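Local coordinates for WbbM protein (Klebsiella pneumoniae, PDB 6U4B) that polymerises O-antigen as a trimeric, bifunctional enzyme, probably through two glycosyltransferase modules, and binds magnesium, at residues A544-M547 and K548-A551; D433-M436 and E437-K441; N533-D536 and F537-L541; D508-N511 and K512-S516; V452-A455 and G456-L459. One frame throughout, in Å; residues are numbered along the deposited sequence.

All five contacts are local and lie in the glycosyltransferase family 8 part of the chain. Contact 4 is the most buried. Contacts 1, 2, 3 and 5 are partly buried; contacts 1 and 3 also meet a second subunit, contact 2 only weakly through K441. Contacts 1 and 3 belong to one crossover: the 533-541 loop leads into helix 543-554. Helix 434-441 of contact 2 touches contacts 1, 3 and 5. Y458 of contact 5 reaches contact 4 by a hydrogen bond to D508. Contacts 2 and 5 hold helix starts, contact 1 is mid-helix, contact 4 is a helix end, and contact 3 is a loop held mainly by packing.

Contact 1: residues A544-M547 and K548-A551; sequences ATYM and KFLA
L550 packs against Y546 one turn earlier in helix 543-554. Its CD1 methyl lies over one face of the phenol ring, a CH-pi contact. L550 CD1 is 3.9 Å from the centroid of the Y546 ring and 19° off the ring normal. The other methyl reaches further round: L550 CD2 is 3.6 Å from Y546 CE1. The leucine fork therefore spans the outer part of the ring. Y546 brings its ring to this place by holding CG opposite the backbone N (chi1 -176°), which carries the ring along the helix toward L550.

M547 runs beside L550 and points the same way. Bends at chi2 and chi3 turn its end, and M547 CE comes within 4.0 Å of L550 CD1. K548 behaves differently. Its aliphatic base rests on the preceding turn, with K548 CG 3.2 Å from A544 O, while its amino end leads away.

Backbone bonds run under these side chains. L550 N donates to Y546 O at 2.9 Å, and K548 N donates to A544 O at 3.1 Å. The rings of F549 and Y546 meet edge to edge, Y546 CE1 being 4.3 Å from F549 CD2. The F549 ring also stacks on F538. The helix belongs to a beta-alpha-beta unit whose last strand, 558-560, carries the magnesium ligand H560. The chemistry is divided by position: M547 and L550 give an apolar patch to F78 of the second subunit, with the Y546 ring behind L550, while the lysine keeps its charge at the exposed side.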
loop_
_atom_site.group_PDB
_atom_site.type_symbol
_atom_site.label_atom_id
_atom_site.label_comp_id
_atom_site.label_asym_id
_atom_site.label_seq_id
_atom_site.Cartn_x
_atom_site.Cartn_y
_atom_site.Cartn_z
ATOM N N ALA A 544 21.445 -33.107 -14.963
ATOM C CA ALA A 544 21.784 -32.598 -13.639
ATOM C C ALA A 544 21.630 -31.084 -13.573
ATOM O O ALA A 544 21.175 -30.543 -12.558
ATOM C CB ALA A 544 23.209 -33.007 -13.271
ATOM N N THR A 545 22.008 -30.382 -14.646
ATOM C CA THR A 545 21.853 -28.931 -14.674
ATOM C C THR A 545 20.382 -28.535 -14.697
ATOM O O THR A 545 19.977 -27.593 -14.007
ATOM C CB THR A 545 22.582 -28.346 -15.884
ATOM O OG1 THR A 545 23.964 -28.726 -15.848
ATOM C CG2 THR A 545 22.483 -26.825 -15.885
ATOM N N TYR A 546 19.567 -29.243 -15.483
ATOM C CA TYR A 546 18.139 -28.946 -15.522
ATOM C C TYR A 546 17.502 -29.124 -14.149
ATOM O O TYR A 546 16.660 -28.315 -13.737
ATOM C CB TYR A 546 17.451 -29.829 -16.565
ATOM C CG TYR A 546 15.979 -29.528 -16.751
ATOM C CD1 TYR A 546 15.518 -28.218 -16.774
ATOM C CD2 TYR A 546 15.055 -30.554 -16.916
ATOM C CE1 TYR A 546 14.177 -27.936 -16.946
ATOM C CE2 TYR A 546 13.711 -30.281 -17.090
ATOM C CZ TYR A 546 13.279 -28.970 -17.104
ATOM O OH TYR A 546 11.944 -28.690 -17.277
ATOM N N MET A 547 17.900 -30.171 -13.419
ATOM C CA MET A 547 17.405 -30.352 -12.058
ATOM C C MET A 547 17.810 -29.185 -11.166
ATOM O O MET A 547 17.009 -28.710 -10.353
ATOM C CB MET A 547 17.919 -31.671 -11.482
ATOM C CG MET A 547 17.446 -32.904 -12.229
ATOM S SD MET A 547 15.648 -33.055 -12.299
ATOM C CE MET A 547 15.343 -32.688 -14.025
ATOM N N LYS A 548 19.053 -28.717 -11.299
ATOM C CA LYS A 548 19.496 -27.566 -10.520
ATOM C C LYS A 548 18.689 -26.323 -10.870
ATOM O O LYS A 548 18.399 -25.497 -9.997
ATOM C CB LYS A 548 20.987 -27.316 -10.750
ATOM C CG LYS A 548 21.895 -28.425 -10.255
ATOM C CD LYS A 548 23.353 -28.020 -10.379
ATOM C CE LYS A 548 24.006 -27.904 -9.013
ATOM N NZ LYS A 548 25.106 -26.898 -9.013
ATOM N N PHE A 549 18.313 -26.178 -12.142
ATOM C CA PHE A 549 17.505 -25.036 -12.554
ATOM C C PHE A 549 16.092 -25.128 -11.993
ATOM O O PHE A 549 15.526 -24.121 -11.553
ATOM C CB PHE A 549 17.482 -24.941 -14.079
ATOM C CG PHE A 549 16.591 -23.855 -14.613
ATOM C CD1 PHE A 549 16.881 -22.520 -14.377
ATOM C CD2 PHE A 549 15.475 -24.170 -15.370
ATOM C CE1 PHE A 549 16.064 -21.518 -14.872
ATOM C CE2 PHE A 549 14.656 -23.174 -15.872
ATOM C CZ PHE A 549 14.953 -21.845 -15.623
ATOM N N LEU A 550 15.512 -26.332 -11.984
ATOM C CA LEU A 550 14.165 -26.498 -11.447
ATOM C C LEU A 550 14.132 -26.242 -9.946
ATOM O O LEU A 550 13.184 -25.632 -9.436
ATOM C CB LEU A 550 13.640 -27.898 -11.765
ATOM C CG LEU A 550 13.410 -28.201 -13.247
ATOM C CD1 LEU A 550 12.909 -29.628 -13.441
ATOM C CD2 LEU A 550 12.436 -27.196 -13.843
ATOM N N ALA A 551 15.157 -26.697 -9.222
ATOM C CA ALA A 551 15.201 -26.464 -7.782
ATOM C C ALA A 551 15.402 -24.986 -7.464
ATOM O O ALA A 551 14.801 -24.463 -6.519
ATOM C CB ALA A 551 16.308 -27.306 -7.149
#

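Contact 2: residues D433-M436 and E437-K441; sequences DIVM and EGFVK
D433 OD1 grips the start of helix 434-441, while D433 O takes the first bond across to E437. D433 is the N-cap. M436 N donates to D433 OD1 at 3.1 Å, nearly straight at 166°. The M436 N-H comes from above the carboxylate plane. V435 N adds a weak bond to D433 OD1 at 3.0 Å, and Y528 OH a third, also weak. The first turn closes as E437 N donates to D433 O at 3.0 Å.

Further along, F439 lies beside V435 and points the same way. V435 CG1 sits over one face of the F439 ring, 4.0 Å from its centroid, as a CH-pi contact. V435 O is over a face as well, 3.5 Å from F439 CG. It also accepts from F439 N at 2.9 Å. M436 bends at chi2 and chi3, and its SD lies 4.1 Å from F439 CB.

The extended E437 side chain reaches a salt bridge with K432 and a hydrogen bond from T545 of helix 543-554. M436 and V440 pack on L459 of helix 455-461. The cap satisfies amides at the helix start, and its negative charge would probably be favoured by the helix dipole.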
loop_
_atom_site.group_PDB
_atom_site.type_symbol
_atom_site.label_atom_id
_atom_site.label_comp_id
_atom_site.label_asym_id
_atom_site.label_seq_id
_atom_site.Cartn_x
_atom_site.Cartn_y
_atom_site.Cartn_z
ATOM N N ASP A 433 26.913 -19.703 -15.786
ATOM C CA ASP A 433 25.967 -19.321 -16.835
ATOM C C ASP A 433 25.456 -20.590 -17.512
ATOM O O ASP A 433 26.151 -21.194 -18.334
ATOM C CB ASP A 433 26.640 -18.383 -17.833
ATOM C CG ASP A 433 25.657 -17.725 -18.789
ATOM O OD1 ASP A 433 24.538 -18.250 -18.976
ATOM O OD2 ASP A 433 26.015 -16.675 -19.365
ATOM N N ILE A 434 24.224 -20.992 -17.186
ATOM C CA ILE A 434 23.669 -22.188 -17.814
ATOM C C ILE A 434 23.180 -21.915 -19.230
ATOM O O ILE A 434 23.048 -22.856 -20.023
ATOM C CB ILE A 434 22.536 -22.797 -16.971
ATOM C CG1 ILE A 434 21.302 -21.895 -16.975
ATOM C CG2 ILE A 434 23.009 -23.054 -15.547
ATOM C CD1 ILE A 434 20.138 -22.468 -16.195
ATOM N N VAL A 435 22.912 -20.655 -19.581
ATOM C CA VAL A 435 22.569 -20.342 -20.965
ATOM C C VAL A 435 23.783 -20.535 -21.863
ATOM O O VAL A 435 23.684 -21.129 -22.945
ATOM C CB VAL A 435 22.002 -18.915 -21.080
ATOM C CG1 VAL A 435 21.786 -18.554 -22.541
ATOM C CG2 VAL A 435 20.699 -18.799 -20.310
ATOM N N MET A 436 24.948 -20.043 -21.432
ATOM C CA MET A 436 26.176 -20.333 -22.164
ATOM C C MET A 436 26.474 -21.825 -22.165
ATOM O O MET A 436 26.997 -22.354 -23.152
ATOM C CB MET A 436 27.347 -19.551 -21.567
ATOM C CG MET A 436 28.691 -19.825 -22.237
ATOM S SD MET A 436 28.737 -19.346 -23.975
ATOM C CE MET A 436 28.715 -17.558 -23.838
ATOM N N GLU A 437 26.140 -22.522 -21.074
ATOM C CA GLU A 437 26.268 -23.975 -21.056
ATOM C C GLU A 437 25.457 -24.605 -22.181
ATOM O O GLU A 437 25.905 -25.566 -22.818
ATOM C CB GLU A 437 25.829 -24.522 -19.698
ATOM C CG GLU A 437 26.072 -26.016 -19.512
ATOM C CD GLU A 437 25.573 -26.520 -18.172
ATOM O OE1 GLU A 437 24.954 -27.607 -18.133
ATOM O OE2 GLU A 437 25.791 -25.825 -17.156
ATOM N N GLY A 438 24.266 -24.066 -22.450
ATOM C CA GLY A 438 23.479 -24.559 -23.569
ATOM C C GLY A 438 24.057 -24.163 -24.913
ATOM O O GLY A 438 24.025 -24.947 -25.865
ATOM N N PHE A 439 24.589 -22.940 -25.013
ATOM C CA PHE A 439 25.210 -22.506 -26.260
ATOM C C PHE A 439 26.374 -23.412 -26.640
ATOM O O PHE A 439 26.547 -23.756 -27.816
ATOM C CB PHE A 439 25.683 -21.056 -26.142
ATOM C CG PHE A 439 24.566 -20.049 -26.126
ATOM C CD1 PHE A 439 23.288 -20.400 -26.529
ATOM C CD2 PHE A 439 24.800 -18.746 -25.715
ATOM C CE1 PHE A 439 22.263 -19.471 -26.516
ATOM C CE2 PHE A 439 23.779 -17.814 -25.700
ATOM C CZ PHE A 439 22.508 -18.179 -26.101
ATOM N N VAL A 440 27.185 -23.811 -25.659
ATOM C CA VAL A 440 28.310 -24.696 -25.943
ATOM C C VAL A 440 27.809 -26.081 -26.335
ATOM O O VAL A 440 28.279 -26.678 -27.310
ATOM C CB VAL A 440 29.262 -24.762 -24.737
ATOM C CG1 VAL A 440 30.362 -25.788 -24.987
ATOM C CG2 VAL A 440 29.858 -23.396 -24.458
ATOM N N LYS A 441 26.839 -26.606 -25.584
ATOM C CA LYS A 441 26.341 -27.952 -25.842
ATOM C C LYS A 441 25.668 -28.059 -27.204
ATOM O O LYS A 441 25.781 -29.093 -27.872
ATOM C CB LYS A 441 25.370 -28.361 -24.732
ATOM C CG LYS A 441 24.819 -29.769 -24.855
ATOM C CD LYS A 441 23.794 -30.029 -23.764
ATOM C CE LYS A 441 23.146 -31.391 -23.926
ATOM N NZ LYS A 441 24.121 -32.505 -23.752
#

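Contact 3: residues N533-D536 and F537-L541; sequences NTDD and FFPNL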
loop_
_atom_site.group_PDB
_atom_site.type_symbol
_atom_site.label_atom_id
_atom_site.label_comp_id
_atom_site.label_asym_id
_atom_site.label_seq_id
_atom_site.Cartn_x
_atom_site.Cartn_y
_atom_site.Cartn_z
ATOM N N ASN A 533 8.675 -18.264 -22.718
ATOM C CA ASN A 533 8.709 -19.722 -22.797
ATOM C C ASN A 533 9.967 -20.221 -22.103
ATOM O O ASN A 533 11.082 -19.979 -22.580
ATOM C CB ASN A 533 8.662 -20.196 -24.249
ATOM C CG ASN A 533 7.464 -21.078 -24.531
ATOM O OD1 ASN A 533 6.574 -21.220 -23.692
ATOM N ND2 ASN A 533 7.431 -21.672 -25.718
ATOM N N THR A 534 9.789 -20.917 -20.982
ATOM C CA THR A 534 10.900 -21.476 -20.227
ATOM C C THR A 534 11.131 -22.955 -20.508
ATOM O O THR A 534 12.141 -23.504 -20.056
ATOM C CB THR A 534 10.669 -21.281 -18.723
ATOM O OG1 THR A 534 11.748 -21.873 -17.991
ATOM C CG2 THR A 534 9.360 -21.929 -18.299
ATOM N N ASP A 535 10.231 -23.606 -21.241
ATOM C CA ASP A 535 10.327 -25.033 -21.518
ATOM C C ASP A 535 11.012 -25.351 -22.841
ATOM O O ASP A 535 11.108 -26.528 -23.200
ATOM C CB ASP A 535 8.932 -25.668 -21.513
ATOM C CG ASP A 535 8.564 -26.261 -20.170
ATOM O OD1 ASP A 535 9.256 -25.966 -19.173
ATOM O OD2 ASP A 535 7.584 -27.036 -20.114
ATOM N N ASP A 536 11.486 -24.346 -23.575
ATOM C CA ASP A 536 12.049 -24.595 -24.895
ATOM C C ASP A 536 13.545 -24.885 -24.869
ATOM O O ASP A 536 14.033 -25.647 -25.711
ATOM C CB ASP A 536 11.788 -23.399 -25.818
ATOM C CG ASP A 536 10.311 -23.102 -25.985
ATOM O OD1 ASP A 536 9.506 -23.594 -25.167
ATOM O OD2 ASP A 536 9.953 -22.380 -26.941
ATOM N N PHE A 537 14.278 -24.308 -23.920
ATOM C CA PHE A 537 15.735 -24.340 -23.912
ATOM C C PHE A 537 16.315 -25.180 -22.784
ATOM O O PHE A 537 17.133 -26.072 -23.031
ATOM C CB PHE A 537 16.268 -22.899 -23.821
ATOM C CG PHE A 537 17.760 -22.801 -23.639
ATOM C CD1 PHE A 537 18.603 -22.755 -24.737
ATOM C CD2 PHE A 537 18.315 -22.728 -22.370
ATOM C CE1 PHE A 537 19.973 -22.654 -24.573
ATOM C CE2 PHE A 537 19.682 -22.630 -22.201
ATOM C CZ PHE A 537 20.513 -22.592 -23.303
ATOM N N PHE A 538 15.911 -24.914 -21.548
ATOM C CA PHE A 538 16.525 -25.492 -20.358
ATOM C C PHE A 538 16.326 -27.001 -20.200
ATOM O O PHE A 538 17.253 -27.681 -19.742
ATOM C CB PHE A 538 16.010 -24.757 -19.119
ATOM C CG PHE A 538 16.334 -23.291 -19.118
ATOM C CD1 PHE A 538 17.620 -22.855 -18.840
ATOM C CD2 PHE A 538 15.360 -22.349 -19.404
ATOM C CE1 PHE A 538 17.927 -21.507 -18.844
ATOM C CE2 PHE A 538 15.659 -20.999 -19.407
ATOM C CZ PHE A 538 16.946 -20.578 -19.127
ATOM N N PRO A 539 15.162 -27.574 -20.536
ATOM C CA PRO A 539 15.013 -29.036 -20.409
ATOM C C PRO A 539 15.945 -29.840 -21.305
ATOM O O PRO A 539 16.068 -31.054 -21.097
ATOM C CB PRO A 539 13.545 -29.276 -20.784
ATOM C CG PRO A 539 12.870 -27.993 -20.477
ATOM C CD PRO A 539 13.865 -26.935 -20.836
ATOM N N ASN A 540 16.595 -29.220 -22.286
ATOM C CA ASN A 540 17.501 -29.929 -23.181
ATOM C C ASN A 540 18.957 -29.853 -22.739
ATOM O O ASN A 540 19.827 -30.397 -23.424
ATOM C CB ASN A 540 17.365 -29.387 -24.606
ATOM C CG ASN A 540 15.971 -29.565 -25.166
ATOM O OD1 ASN A 540 15.278 -30.529 -24.842
ATOM N ND2 ASN A 540 15.550 -28.631 -26.012
ATOM N N LEU A 541 19.240 -29.191 -21.619
ATOM C CA LEU A 541 20.579 -29.160 -21.057
ATOM C C LEU A 541 20.929 -30.522 -20.462
ATOM O O LEU A 541 20.146 -31.476 -20.510
ATOM C CB LEU A 541 20.674 -28.071 -19.991
ATOM C CG LEU A 541 20.691 -26.614 -20.448
ATOM C CD1 LEU A 541 20.175 -25.706 -19.345
ATOM C CD2 LEU A 541 22.101 -26.217 -20.830
#
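The loop between strand 527-528 and helix 543-554 ends in a short 3-10 turn, 538-540, and this contact folds its first half onto that turn. T534 meets the ring of F538. T534 O lies at the ring edge, in its plane, 3.5 Å from F538 CD2. The hydroxyl comes to the same corner, with T534 OG1 3.9 Å from F538 CD2. It gets there by standing opposite the backbone N (chi1 178°). Next to it, the P539 ring rests on the D535-D536 peptide, and P539 CG is 3.6 Å from D535 O.

The 3-10 turn has its own backbone bonds. L541 N donates to F538 O at 3.1 Å, and N540 N to F537 O at 3.3 Å. F537 turns the edge of its ring to a face of F538: F537 CD2 stands 3.6 Å above the F538 ring plane. F538 also touches I434 and V435 of helix 434-441.

N540 ND2 comes near D536 O, but at a poor angle for a bond. The amide oxygen of N540 accepts from the backbone N of N245 of a second subunit. The contact is thus held by packing between its halves, with aromatic rings inward and aspartates outward. It forms the entry to the helix of a beta-alpha-beta crossover, which joins the parallel strands 527-528 and 558-560.

Contact 4: residues D508-N511 and K512-S516; sequences DIMN and KVFYS
The F514 ring has M510 over one face, with M510 CA 4.0 Å above the ring plane and displaced toward the rim. The methionine runs beside the ring and points the same way. M510 CB is 3.5 Å from F514 CE2, and M510 CG is 3.6 Å from the same carbon. The sulfur lies obliquely to the ring. M510 SD is 5.1 Å from the F514 centroid and 67° off the normal, a Met-aromatic contact. F514 sets its CG opposite the carbonyl carbon (chi1 -54°), which lays the ring back along M510.

The backbone brings the two close. F514 N donates to M510 O at 2.8 Å, and F514 CG is only 3.1 Å from M510 O. Two residues earlier, K512 N donates to D508 O at 3.0 Å.

Polar ends find partners elsewhere. The D508 carboxylate accepts from Y471 OH and the F504 amide, and N511 OD1 accepts from F472 N. M510 and F514 both pack on F472 of strand 472-473. The contact closes helix 505-513 before strand 518-521, which pairs in parallel with strand 428-432 in the mixed sheet of this family 8 region. This helix-on-sheet layering is consistent with the GT-A fold of family 8 glycosyltransferases.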
loop_
_atom_site.group_PDB
_atom_site.type_symbol
_atom_site.label_atom_id
_atom_site.label_comp_id
_atom_site.label_asym_id
_atom_site.label_seq_id
_atom_site.Cartn_x
_atom_site.Cartn_y
_atom_site.Cartn_z
ATOM N N ASP A 508 32.220 -11.310 -21.622
ATOM C CA ASP A 508 33.321 -12.089 -22.182
ATOM C C ASP A 508 34.665 -11.597 -21.664
ATOM O O ASP A 508 35.555 -12.403 -21.367
ATOM C CB ASP A 508 33.289 -12.028 -23.709
ATOM C CG ASP A 508 32.248 -12.948 -24.312
ATOM O OD1 ASP A 508 31.680 -13.777 -23.569
ATOM O OD2 ASP A 508 32.004 -12.841 -25.534
ATOM N N ILE A 509 34.834 -10.276 -21.558
ATOM C CA ILE A 509 36.091 -9.716 -21.073
ATOM C C ILE A 509 36.368 -10.187 -19.652
ATOM O O ILE A 509 37.491 -10.589 -19.322
ATOM C CB ILE A 509 36.056 -8.179 -21.161
ATOM C CG1 ILE A 509 36.037 -7.729 -22.623
ATOM C CG2 ILE A 509 37.239 -7.569 -20.423
ATOM C CD1 ILE A 509 35.856 -6.241 -22.805
ATOM N N MET A 510 35.346 -10.160 -18.794
ATOM C CA MET A 510 35.536 -10.564 -17.405
ATOM C C MET A 510 35.723 -12.070 -17.274
ATOM O O MET A 510 36.480 -12.520 -16.408
ATOM C CB MET A 510 34.354 -10.087 -16.553
ATOM C CG MET A 510 34.298 -8.573 -16.385
ATOM S SD MET A 510 32.977 -8.020 -15.286
ATOM C CE MET A 510 31.530 -8.377 -16.285
ATOM N N ASN A 511 35.050 -12.863 -18.111
ATOM C CA ASN A 511 35.278 -14.305 -18.085
ATOM C C ASN A 511 36.715 -14.639 -18.466
ATOM O O ASN A 511 37.322 -15.555 -17.898
ATOM C CB ASN A 511 34.296 -15.009 -19.019
ATOM C CG ASN A 511 33.082 -15.550 -18.287
ATOM O OD1 ASN A 511 33.130 -16.634 -17.710
ATOM N ND2 ASN A 511 31.987 -14.796 -18.309
ATOM N N LYS A 512 37.283 -13.897 -19.417
ATOM C CA LYS A 512 38.664 -14.135 -19.818
ATOM C C LYS A 512 39.638 -13.700 -18.731
ATOM O O LYS A 512 40.556 -14.445 -18.371
ATOM C CB LYS A 512 38.955 -13.412 -21.136
ATOM C CG LYS A 512 40.437 -13.300 -21.486
ATOM C CD LYS A 512 40.632 -12.819 -22.920
ATOM C CE LYS A 512 42.055 -12.327 -23.162
ATOM N NZ LYS A 512 43.087 -13.358 -22.869
ATOM N N VAL A 513 39.446 -12.497 -18.183
ATOM C CA VAL A 513 40.405 -11.972 -17.219
ATOM C C VAL A 513 40.274 -12.674 -15.871
ATOM O O VAL A 513 41.275 -12.885 -15.177
ATOM C CB VAL A 513 40.245 -10.444 -17.091
ATOM C CG1 VAL A 513 41.120 -9.897 -15.974
ATOM C CG2 VAL A 513 40.596 -9.770 -18.407
ATOM N N PHE A 514 39.063 -13.070 -15.485
ATOM C CA PHE A 514 38.848 -13.689 -14.182
ATOM C C PHE A 514 38.910 -15.213 -14.225
ATOM O O PHE A 514 38.615 -15.855 -13.213
ATOM C CB PHE A 514 37.498 -13.254 -13.592
ATOM C CG PHE A 514 37.310 -11.757 -13.511
ATOM C CD1 PHE A 514 38.400 -10.901 -13.470
ATOM C CD2 PHE A 514 36.036 -11.209 -13.471
ATOM C CE1 PHE A 514 38.225 -9.530 -13.398
ATOM C CE2 PHE A 514 35.854 -9.839 -13.395
ATOM C CZ PHE A 514 36.951 -8.999 -13.360
ATOM N N TYR A 515 39.295 -15.803 -15.358
ATOM C CA TYR A 515 39.266 -17.256 -15.491
ATOM C C TYR A 515 40.128 -17.923 -14.424
ATOM O O TYR A 515 41.254 -17.491 -14.155
ATOM C CB TYR A 515 39.743 -17.685 -16.880
ATOM C CG TYR A 515 39.656 -19.183 -17.079
ATOM C CD1 TYR A 515 38.423 -19.823 -17.099
ATOM C CD2 TYR A 515 40.800 -19.957 -17.227
ATOM C CE1 TYR A 515 38.329 -21.190 -17.269
ATOM C CE2 TYR A 515 40.716 -21.330 -17.400
ATOM C CZ TYR A 515 39.475 -21.937 -17.420
ATOM O OH TYR A 515 39.368 -23.294 -17.590
ATOM N N SER A 516 39.589 -18.985 -13.824
ATOM C CA SER A 516 40.189 -19.743 -12.728
ATOM C C SER A 516 40.359 -18.912 -11.461
ATOM O O SER A 516 41.057 -19.341 -10.533
ATOM C CB SER A 516 41.533 -20.368 -13.131
ATOM O OG SER A 516 42.536 -19.380 -13.274
#

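Contact 5: residues V452-A455 and G456-L459; sequences VMPA and GEYL
P454 is the N-cap residue of helix 455-461, and its carbonyl takes the first bond of the helix from Y458. The backbone bonds come first. Y458 N donates to P454 O at 2.9 Å, nearly along the C=O axis and almost straight at 163°. L459 N then donates to A455 O, also at 2.9 Å. These are the first two i to i+4 bonds of the helix.

The apolar contacts centre on M453. Its CG sits between the backbone N and the carbonyl carbon (chi1 38°), the crowded position. From there the extended chain reaches across Y458 at about a right angle. M453 CE meets the edge of the tyrosine ring, in its plane, 3.8 Å from Y458 CD1. Nearer the backbone, M453 CG is 4.0 Å from Y458 CB.

E457 makes van der Waals contacts on the same stretch. Its chain crosses M453 at about a right angle, with E457 OE2 3.9 Å from M453 SD. The other oxygen, E457 OE1, is 4.0 Å from P454 CD. E457 also has a long, weak ion pair with K461.

Links outward place the turn in the fold. Y458 OH bonds to D508 OD2 and to the W503 amide. A455 packs on F439, so helix 455-461 lies against helix 434-441. The leucine also folds back over its own turn, where L459 CG is 3.1 Å from A455 O.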
loop_
_atom_site.group_PDB
_atom_site.type_symbol
_atom_site.label_atom_id
_atom_site.label_comp_id
_atom_site.label_asym_id
_atom_site.label_seq_id
_atom_site.Cartn_x
_atom_site.Cartn_y
_atom_site.Cartn_z
ATOM N N VAL A 452 33.359 -16.394 -36.892
ATOM C CA VAL A 452 32.176 -17.116 -36.434
ATOM C C VAL A 452 32.579 -18.563 -36.185
ATOM O O VAL A 452 33.077 -19.236 -37.095
ATOM C CB VAL A 452 31.018 -17.051 -37.447
ATOM C CG1 VAL A 452 29.928 -18.041 -37.068
ATOM C CG2 VAL A 452 30.453 -15.640 -37.521
ATOM N N MET A 453 32.363 -19.041 -34.966
ATOM C CA MET A 453 32.761 -20.386 -34.579
ATOM C C MET A 453 31.797 -20.888 -33.518
ATOM O O MET A 453 31.067 -20.092 -32.913
ATOM C CB MET A 453 34.204 -20.410 -34.056
ATOM C CG MET A 453 34.580 -19.204 -33.217
ATOM S SD MET A 453 36.322 -19.211 -32.757
ATOM C CE MET A 453 36.577 -17.479 -32.390
ATOM N N PRO A 454 31.748 -22.201 -33.284
ATOM C CA PRO A 454 30.934 -22.714 -32.177
ATOM C C PRO A 454 31.344 -22.076 -30.859
ATOM O O PRO A 454 32.505 -21.715 -30.654
ATOM C CB PRO A 454 31.226 -24.219 -32.189
ATOM C CG PRO A 454 31.593 -24.509 -33.601
ATOM C CD PRO A 454 32.321 -23.291 -34.097
ATOM N N ALA A 455 30.366 -21.935 -29.962
ATOM C CA ALA A 455 30.603 -21.228 -28.705
ATOM C C ALA A 455 31.693 -21.899 -27.877
ATOM O O ALA A 455 32.481 -21.218 -27.208
ATOM C CB ALA A 455 29.306 -21.138 -27.906
ATOM N N GLY A 456 31.762 -23.231 -27.919
ATOM C CA GLY A 456 32.804 -23.927 -27.179
ATOM C C GLY A 456 34.195 -23.576 -27.668
ATOM O O GLY A 456 35.103 -23.323 -26.871
ATOM N N GLU A 457 34.386 -23.568 -28.988
ATOM C CA GLU A 457 35.683 -23.183 -29.534
ATOM C C GLU A 457 35.982 -21.714 -29.250
ATOM O O GLU A 457 37.129 -21.350 -28.958
ATOM C CB GLU A 457 35.733 -23.458 -31.037
ATOM C CG GLU A 457 37.136 -23.383 -31.613
ATOM C CD GLU A 457 37.146 -23.305 -33.125
ATOM O OE1 GLU A 457 36.290 -23.953 -33.765
ATOM O OE2 GLU A 457 38.005 -22.582 -33.674
ATOM N N TYR A 458 34.960 -20.856 -29.330
ATOM C CA TYR A 458 35.142 -19.438 -29.028
ATOM C C TYR A 458 35.618 -19.232 -27.596
ATOM O O TYR A 458 36.508 -18.410 -27.341
ATOM C CB TYR A 458 33.833 -18.683 -29.273
ATOM C CG TYR A 458 33.814 -17.254 -28.768
ATOM C CD1 TYR A 458 34.452 -16.239 -29.471
ATOM C CD2 TYR A 458 33.139 -16.917 -27.600
ATOM C CE1 TYR A 458 34.430 -14.929 -29.017
ATOM C CE2 TYR A 458 33.111 -15.608 -27.136
ATOM C CZ TYR A 458 33.760 -14.619 -27.850
ATOM O OH TYR A 458 33.737 -13.316 -27.398
ATOM N N LEU A 459 35.047 -19.979 -26.650
ATOM C CA LEU A 459 35.450 -19.841 -25.257
ATOM C C LEU A 459 36.893 -20.289 -25.048
ATOM O O LEU A 459 37.636 -19.672 -24.276
ATOM C CB LEU A 459 34.504 -20.635 -24.356
ATOM C CG LEU A 459 33.042 -20.176 -24.293
ATOM C CD1 LEU A 459 32.352 -20.718 -23.045
ATOM C CD2 LEU A 459 32.926 -18.661 -24.369
#